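Esterase/lipase (Lactobacillus rhamnosus, PDB 4N5H) hydrolyses esters as an alpha/beta-hydrolase fold esterase and probably also transfers acyl groups. Local coordinates at the interface of chains A and B. Sequence-based numbering; all coordinates share one arbitrary frame. Chains: chain A/B, Esterase/lipase.

The interface of chains A and B. Residues chain A 38-41, 133; chain B 275, 284, 286-288.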
ATOM      1  N   GLU A  38     -11.913   0.023 -15.347  1.00 12.07           N
ATOM      2  CA  GLU A  38     -12.634  -1.203 -15.288  1.00 12.56           C
ATOM      3  C   GLU A  38     -11.635  -2.255 -15.804  1.00 13.82           C
ATOM      4  O   GLU A  38     -11.152  -2.141 -16.906  1.00 12.31           O
ATOM      5  CB  GLU A  38     -13.837  -1.120 -16.242  1.00 12.09           C
ATOM      6  CG  GLU A  38     -14.895  -0.094 -15.843  1.00 12.33           C
ATOM      7  CD  GLU A  38     -15.869   0.277 -16.954  1.00 12.05           C
ATOM      8  OE1 GLU A  38     -15.758  -0.248 -18.085  1.00 13.02           O
ATOM      9  OE2 GLU A  38     -16.693   1.247 -16.770  1.00 13.72           O
ATOM     10  N   THR A  39     -11.396  -3.258 -14.995  1.00 11.75           N
ATOM     11  CA  THR A  39     -10.258  -4.123 -15.260  1.00 12.05           C
ATOM     12  C   THR A  39     -10.636  -5.552 -15.625  1.00 11.56           C
ATOM     13  O   THR A  39     -11.715  -6.048 -15.220  1.00 11.05           O
ATOM     14  CB  THR A  39      -9.285  -4.147 -14.058  1.00 12.66           C
ATOM     15  OG1 THR A  39      -9.967  -4.540 -12.877  1.00 13.61           O
ATOM     16  CG2 THR A  39      -8.664  -2.798 -13.861  1.00 14.74           C
ATOM     17  N   GLU A  40      -9.675  -6.225 -16.275  1.00 11.36           N
ATOM     18  CA  GLU A  40      -9.732  -7.683 -16.402  1.00 12.33           C
ATOM     19  C   GLU A  40     -10.956  -8.216 -17.152  1.00 12.99           C
ATOM     20  O   GLU A  40     -11.576  -9.227 -16.840  1.00 13.14           O
ATOM     21  CB  GLU A  40      -9.618  -8.308 -14.961  1.00 12.11           C
ATOM     22  CG  GLU A  40      -9.166  -9.788 -15.028  1.00 12.51           C
ATOM     23  CD  GLU A  40      -9.300 -10.456 -13.656  1.00 16.51           C
ATOM     24  OE1 GLU A  40     -10.137 -10.043 -12.783  1.00 17.50           O
ATOM     25  OE2 GLU A  40      -8.660 -11.540 -13.463  1.00 18.83           O
ATOM     26  N   TYR A  41     -11.341  -7.536 -18.227  1.00 10.89           N
ATOM     27  CA  TYR A  41     -12.333  -8.095 -19.054  1.00 11.90           C
ATOM     28  C   TYR A  41     -11.733  -9.159 -19.982  1.00 12.08           C
ATOM     29  O   TYR A  41     -10.774  -8.882 -20.738  1.00 13.39           O
ATOM     30  CB  TYR A  41     -12.871  -7.022 -19.971  1.00 11.59           C
ATOM     31  CG  TYR A  41     -13.760  -5.939 -19.457  1.00 10.90           C
ATOM     32  CD1 TYR A  41     -13.263  -4.646 -19.144  1.00 12.16           C
ATOM     33  CD2 TYR A  41     -15.106  -6.151 -19.310  1.00 11.20           C
ATOM     34  CE1 TYR A  41     -14.097  -3.629 -18.761  1.00 11.24           C
ATOM     35  CE2 TYR A  41     -15.940  -5.123 -18.911  1.00 10.81           C
ATOM     36  CZ  TYR A  41     -15.421  -3.869 -18.699  1.00 11.73           C
ATOM     37  OH  TYR A  41     -16.335  -2.847 -18.377  1.00 12.48           O
ATOM     38  N   ARG A 133     -20.645   1.589 -23.282  1.00 15.07           N
ATOM     39  CA  ARG A 133     -20.023   2.059 -22.051  1.00 14.77           C
ATOM     40  C   ARG A 133     -19.143   3.270 -22.227  1.00 15.26           C
ATOM     41  O   ARG A 133     -18.350   3.640 -21.343  1.00 16.64           O
ATOM     42  CB  ARG A 133     -19.287   0.879 -21.376  1.00 13.16           C
ATOM     43  CG  ARG A 133     -18.049   0.442 -22.053  1.00 13.90           C
ATOM     44  CD  ARG A 133     -17.620  -1.012 -21.611  1.00 14.17           C
ATOM     45  NE  ARG A 133     -18.591  -1.991 -22.086  1.00 14.40           N
ATOM     46  CZ  ARG A 133     -19.144  -2.954 -21.405  1.00 12.81           C
ATOM     47  NH1 ARG A 133     -18.726  -3.265 -20.154  1.00 12.28           N
ATOM     48  NH2 ARG A 133     -20.082  -3.633 -21.982  1.00 14.72           N
TER
ATOM     49  N   HIS B 275     -16.810 -11.804 -21.565  1.00 11.50           N
ATOM     50  CA  HIS B 275     -16.370 -11.321 -20.281  1.00 12.03           C
ATOM     51  C   HIS B 275     -17.357 -11.614 -19.152  1.00 12.57           C
ATOM     52  O   HIS B 275     -16.972 -11.545 -17.965  1.00 11.26           O
ATOM     53  CB  HIS B 275     -16.085  -9.809 -20.373  1.00 11.66           C
ATOM     54  CG  HIS B 275     -17.235  -9.014 -20.874  1.00 11.24           C
ATOM     55  ND1 HIS B 275     -17.716  -9.126 -22.175  1.00 12.24           N
ATOM     56  CD2 HIS B 275     -18.029  -8.104 -20.269  1.00 12.55           C
ATOM     57  CE1 HIS B 275     -18.705  -8.279 -22.348  1.00 12.77           C
ATOM     58  NE2 HIS B 275     -18.908  -7.642 -21.212  1.00 12.59           N
ATOM     59  N   HIS B 284     -16.163  -8.161 -10.318  1.00 12.66           N
ATOM     60  CA  HIS B 284     -15.954  -6.810 -10.861  1.00 13.05           C
ATOM     61  C   HIS B 284     -17.190  -5.970 -10.738  1.00 12.02           C
ATOM     62  O   HIS B 284     -17.973  -5.749 -11.732  1.00 11.93           O
ATOM     63  CB  HIS B 284     -15.548  -6.916 -12.319  1.00 13.77           C
ATOM     64  CG  HIS B 284     -14.117  -7.287 -12.488  1.00 14.75           C
ATOM     65  ND1 HIS B 284     -13.111  -6.361 -12.332  1.00 16.45           N
ATOM     66  CD2 HIS B 284     -13.524  -8.465 -12.628  1.00 16.79           C
ATOM     67  CE1 HIS B 284     -11.932  -6.983 -12.435  1.00 17.60           C
ATOM     68  NE2 HIS B 284     -12.174  -8.261 -12.602  1.00 16.32           N
ATOM     69  N   GLU B 286     -17.451  -2.968 -10.706  1.00 11.54           N
ATOM     70  CA  GLU B 286     -17.371  -1.677 -11.376  1.00 12.93           C
ATOM     71  C   GLU B 286     -17.801  -1.774 -12.852  1.00 12.08           C
ATOM     72  O   GLU B 286     -17.990  -0.770 -13.509  1.00 13.03           O
ATOM     73  CB  GLU B 286     -15.914  -1.144 -11.217  1.00 12.77           C
ATOM     74  CG  GLU B 286     -14.835  -1.715 -12.151  1.00 13.38           C
ATOM     75  CD  GLU B 286     -14.285  -3.081 -11.786  1.00 15.40           C
ATOM     76  OE1 GLU B 286     -14.825  -3.759 -10.859  1.00 15.06           O
ATOM     77  OE2 GLU B 286     -13.343  -3.517 -12.428  1.00 13.86           O
ATOM     78  N   TRP B 287     -17.902  -2.983 -13.400  1.00 11.51           N
ATOM     79  CA  TRP B 287     -18.261  -3.041 -14.788  1.00 11.71           C
ATOM     80  C   TRP B 287     -19.749  -2.604 -14.930  1.00 11.80           C
ATOM     81  O   TRP B 287     -20.606  -2.997 -14.136  1.00 11.73           O
ATOM     82  CB  TRP B 287     -18.175  -4.412 -15.315  1.00 11.19           C
ATOM     83  CG  TRP B 287     -16.827  -5.038 -15.322  1.00 11.73           C
ATOM     84  CD1 TRP B 287     -15.652  -4.472 -15.066  1.00 12.49           C
ATOM     85  CD2 TRP B 287     -16.568  -6.378 -15.764  1.00 11.85           C
ATOM     86  NE1 TRP B 287     -14.643  -5.381 -15.282  1.00 12.70           N
ATOM     87  CE2 TRP B 287     -15.178  -6.569 -15.694  1.00 11.71           C
ATOM     88  CE3 TRP B 287     -17.403  -7.440 -16.201  1.00 13.00           C
ATOM     89  CZ2 TRP B 287     -14.565  -7.809 -15.962  1.00 11.14           C
ATOM     90  CZ3 TRP B 287     -16.794  -8.678 -16.527  1.00 11.90           C
ATOM     91  CH2 TRP B 287     -15.392  -8.841 -16.426  1.00 11.77           C
ATOM     92  N   PRO B 288     -20.112  -1.951 -16.066  1.00 13.04           N
ATOM     93  CA  PRO B 288     -21.539  -1.598 -16.326  1.00 13.12           C
ATOM     94  C   PRO B 288     -22.532  -2.752 -16.210  1.00 13.43           C
ATOM     95  O   PRO B 288     -23.585  -2.604 -15.593  1.00 12.23           O
ATOM     96  CB  PRO B 288     -21.486  -1.078 -17.781  1.00 14.79           C
ATOM     97  CG  PRO B 288     -20.090  -0.570 -17.952  1.00 16.92           C
ATOM     98  CD  PRO B 288     -19.189  -1.327 -17.041  1.00 14.98           C
TER
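Strand 35-42 of chain A, with A:Arg133 from the 3-10 helix 131-133 beside it, meets two loop stretches of chain B on either side of helix 280-283: B:His275 before it, and B:His284 to B:Trp287 after it, leading into helix 288-311, which B:Pro288 opens. A:Tyr41 lies nearly parallel over one indole face of B:Trp287, the planes 14° apart for the six-membered ring, with A:Tyr41 CE2 3.4 Å from B:Trp287 CD2. B:His284 CB packs on the opposite indole face, and B:His275 turns edge-to-face to the tyrosine ring. A:Thr39 O lies in the indole plane and accepts from B:Trp287 NE1 at 3.0 Å, the donor standing tilted out of the carbonyl plane. An alanine in place of B:Trp287 would probably leave A:Thr39 O without this donor and open a gap between A:Tyr41 and B:His284. The imidazole of B:His284 bonds from both nitrogens, which fixes its rotation: NE2 reaches the anti lone pair of A:Glu40 OE1 at 2.7 Å, nearly straight at 172°, and ND1 reaches B:Glu286 OE2 at 2.9 Å. B:Glu286 OE2 also accepts a hydrogen bond from A:Thr39 N at 3.2 Å, on its anti lone pair; the bend at chi2 (-79°) helps to bring it there. A:Tyr41 OH, the phenol hydroxyl, donates to A:Glu38 OE1 and accepts from A:Arg133 NH1 at 3.0 Å, with OH 3.5 Å from B:Pro288 CD. The patch joins an early strand of one alpha/beta-hydrolase copy to the start of another's C-terminal helix, a contact of the deposited assembly whose biological role the structure alone does not show.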